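Local coordinates for B-129 (Sulfolobus virus 1, PDB 2WBT), which is a viral double C2H2 zinc-finger protein that binds zinc, is essential for virus function and probably binds DNA, at residues Lys91-Ile94 and Arg95-His99. Residues are numbered along the deposited sequence; the frame is centred on the assembly and turned at random.
Sequences KQHI and RYTEH. With ZN (zinc ion), chain C.
The zinc site of the first C2H2-type finger takes two of its four ligands from His93, on helix 87-96, and Glu98, five residues further on. His93 NE2 binds the zinc ion at 2.3 Å, and Glu98 OE1, standing where a classical finger carries its second histidine, binds it at 2.2 Å. Cys77 and Cys80 of the hairpin complete the site. Imidazole suits its place because NE2, the ring nitrogen farther from the backbone, can bind the metal directly; with CG anti to the backbone N (chi1 161°), the ring stands out from the flank of the helix. A glutamate offers a negatively charged oxygen instead, which should offset more of the metal's charge. Its chain bends at chi2 (46°) to bring the carboxylate round, nearly perpendicular to the imidazole plane, while OE2 accepts a hydrogen bond from Thr100 N. The backbone is anchored at His93 O, which accepts a hydrogen bond from Thr97 N at 2.7 Å and a weak one from Glu98 N. Thr97, small enough to fit against both ring and backbone, brings CB obliquely into van der Waals contact with His93 ND1 (3.6 Å), its methyl CG2 close by. Off-centre over the imidazole, Glu98 CB makes a CH-pi contact, 4.1 Å from the centroid of the His93 ring.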
ATOM      1  N   LYS A  91      -5.828 -23.426   1.058  1.00 21.45           N
ATOM      2  CA  LYS A  91      -7.290 -23.547   0.990  1.00 21.83           C
ATOM      3  C   LYS A  91      -7.845 -24.669   1.867  1.00 22.26           C
ATOM      4  O   LYS A  91      -9.056 -24.737   2.080  1.00 22.28           O
ATOM      5  CB  LYS A  91      -7.792 -23.664  -0.453  1.00 21.81           C
ATOM      6  CG  LYS A  91      -7.422 -24.932  -1.197  1.00 21.79           C
ATOM      7  CD  LYS A  91      -7.831 -24.821  -2.660  1.00 21.78           C
ATOM      8  CE  LYS A  91      -6.893 -23.911  -3.450  1.00 21.78           C
ATOM      9  NZ  LYS A  91      -7.408 -23.638  -4.820  1.00 21.78           N
ATOM     10  N   GLN A  92      -6.978 -25.547   2.369  1.00 22.83           N
ATOM     11  CA  GLN A  92      -7.370 -26.436   3.465  1.00 23.31           C
ATOM     12  C   GLN A  92      -7.598 -25.593   4.717  1.00 23.88           C
ATOM     13  O   GLN A  92      -8.525 -25.838   5.487  1.00 23.90           O
ATOM     14  CB  GLN A  92      -6.310 -27.504   3.746  1.00 23.28           C
ATOM     15  CG  GLN A  92      -6.607 -28.329   5.000  1.00 23.22           C
ATOM     16  CD  GLN A  92      -5.667 -29.498   5.174  1.00 23.18           C
ATOM     17  OE1 GLN A  92      -4.854 -29.521   6.103  1.00 23.18           O
ATOM     18  NE2 GLN A  92      -5.769 -30.482   4.281  1.00 23.17           N
ATOM     19  N   HIS A  93      -6.736 -24.598   4.902  1.00 24.59           N
ATOM     20  CA  HIS A  93      -6.836 -23.673   6.038  1.00 25.29           C
ATOM     21  C   HIS A  93      -8.077 -22.805   5.933  1.00 24.38           C
ATOM     22  O   HIS A  93      -8.800 -22.629   6.913  1.00 23.86           O
ATOM     23  CB  HIS A  93      -5.596 -22.777   6.128  1.00 26.43           C
ATOM     24  CG  HIS A  93      -5.791 -21.532   6.949  1.00 29.10           C
ATOM     25  ND1 HIS A  93      -5.712 -21.522   8.325  1.00 31.98           N
ATOM     26  CD2 HIS A  93      -6.027 -20.249   6.579  1.00 32.00           C
ATOM     27  CE1 HIS A  93      -5.904 -20.292   8.769  1.00 32.62           C
ATOM     28  NE2 HIS A  93      -6.097 -19.499   7.730  1.00 32.60           N
ATOM     29  N   ILE A  94      -8.307 -22.249   4.747  1.00 24.06           N
ATOM     30  CA  ILE A  94      -9.459 -21.380   4.520  1.00 23.81           C
ATOM     31  C   ILE A  94     -10.768 -22.154   4.654  1.00 23.65           C
ATOM     32  O   ILE A  94     -11.722 -21.666   5.263  1.00 23.63           O
ATOM     33  CB  ILE A  94      -9.391 -20.696   3.137  1.00 23.79           C
ATOM     34  CG1 ILE A  94      -8.383 -19.546   3.171  1.00 23.75           C
ATOM     35  CG2 ILE A  94     -10.755 -20.158   2.725  1.00 23.78           C
ATOM     36  CD1 ILE A  94      -8.108 -18.935   1.814  1.00 23.73           C
ATOM     37  N   ARG A  95     -10.803 -23.359   4.094  1.00 23.49           N
ATOM     38  CA  ARG A  95     -12.007 -24.187   4.138  1.00 23.39           C
ATOM     39  C   ARG A  95     -12.338 -24.686   5.548  1.00 23.38           C
ATOM     40  O   ARG A  95     -13.500 -24.650   5.956  1.00 23.37           O
ATOM     41  CB  ARG A  95     -11.884 -25.378   3.186  1.00 23.36           C
ATOM     42  CG  ARG A  95     -13.091 -26.298   3.219  1.00 23.29           C
ATOM     43  CD  ARG A  95     -13.159 -27.195   2.008  1.00 23.21           C
ATOM     44  NE  ARG A  95     -14.311 -28.089   2.076  1.00 23.16           N
ATOM     45  CZ  ARG A  95     -14.643 -28.970   1.136  1.00 23.13           C
ATOM     46  NH1 ARG A  95     -13.913 -29.093   0.031  1.00 23.12           N
ATOM     47  NH2 ARG A  95     -15.715 -29.738   1.301  1.00 23.12           N
ATOM     48  N   TYR A  96     -11.326 -25.141   6.284  1.00 23.39           N
ATOM     49  CA  TYR A  96     -11.553 -25.820   7.569  1.00 23.42           C
ATOM     50  C   TYR A  96     -11.088 -25.068   8.824  1.00 23.55           C
ATOM     51  O   TYR A  96     -11.625 -25.305   9.908  1.00 23.55           O
ATOM     52  CB  TYR A  96     -10.903 -27.207   7.548  1.00 23.39           C
ATOM     53  CG  TYR A  96     -11.492 -28.140   6.514  1.00 23.28           C
ATOM     54  CD1 TYR A  96     -12.671 -28.835   6.769  1.00 23.19           C
ATOM     55  CD2 TYR A  96     -10.873 -28.328   5.282  1.00 23.19           C
ATOM     56  CE1 TYR A  96     -13.218 -29.694   5.822  1.00 23.15           C
ATOM     57  CE2 TYR A  96     -11.410 -29.183   4.329  1.00 23.15           C
ATOM     58  CZ  TYR A  96     -12.583 -29.863   4.605  1.00 23.14           C
ATOM     59  OH  TYR A  96     -13.120 -30.712   3.665  1.00 23.12           O
ATOM     60  N   THR A  97     -10.112 -24.173   8.687  1.00 23.72           N
ATOM     61  CA  THR A  97      -9.420 -23.602   9.857  1.00 23.88           C
ATOM     62  C   THR A  97      -9.606 -22.090  10.086  1.00 24.05           C
ATOM     63  O   THR A  97      -9.432 -21.616  11.210  1.00 24.06           O
ATOM     64  CB  THR A  97      -7.905 -23.919   9.798  1.00 23.87           C
ATOM     65  OG1 THR A  97      -7.714 -25.311   9.513  1.00 23.87           O
ATOM     66  CG2 THR A  97      -7.221 -23.580  11.118  1.00 23.87           C
ATOM     67  N   GLU A  98      -9.960 -21.341   9.043  1.00 24.26           N
ATOM     68  CA  GLU A  98     -10.099 -19.883   9.158  1.00 24.43           C
ATOM     69  C   GLU A  98     -11.518 -19.497   9.596  1.00 24.57           C
ATOM     70  O   GLU A  98     -12.471 -19.667   8.834  1.00 24.58           O
ATOM     71  CB  GLU A  98      -9.741 -19.208   7.828  1.00 24.44           C
ATOM     72  CG  GLU A  98      -9.850 -17.684   7.833  1.00 24.47           C
ATOM     73  CD  GLU A  98      -9.204 -17.052   9.054  1.00 24.49           C
ATOM     74  OE1 GLU A  98      -7.954 -17.081   9.155  1.00 24.50           O
ATOM     75  OE2 GLU A  98      -9.948 -16.532   9.913  1.00 24.50           O
ATOM     76  N   HIS A  99     -11.643 -18.970  10.816  1.00 24.72           N
ATOM     77  CA  HIS A  99     -12.955 -18.673  11.417  1.00 24.84           C
ATOM     78  C   HIS A  99     -13.221 -17.197  11.745  1.00 24.92           C
ATOM     79  O   HIS A  99     -14.237 -16.887  12.369  1.00 24.94           O
ATOM     80  CB  HIS A  99     -13.143 -19.492  12.699  1.00 24.85           C
ATOM     81  CG  HIS A  99     -13.040 -20.969  12.493  1.00 24.88           C
ATOM     82  ND1 HIS A  99     -13.882 -21.665  11.652  1.00 24.90           N
ATOM     83  CD2 HIS A  99     -12.201 -21.886  13.028  1.00 24.90           C
ATOM     84  CE1 HIS A  99     -13.560 -22.946  11.673  1.00 24.92           C
ATOM     85  NE2 HIS A  99     -12.544 -23.107  12.501  1.00 24.91           N
TER
HETATM   86 ZN    ZN C1130      -6.343 -17.196   7.726  1.00 48.26          ZN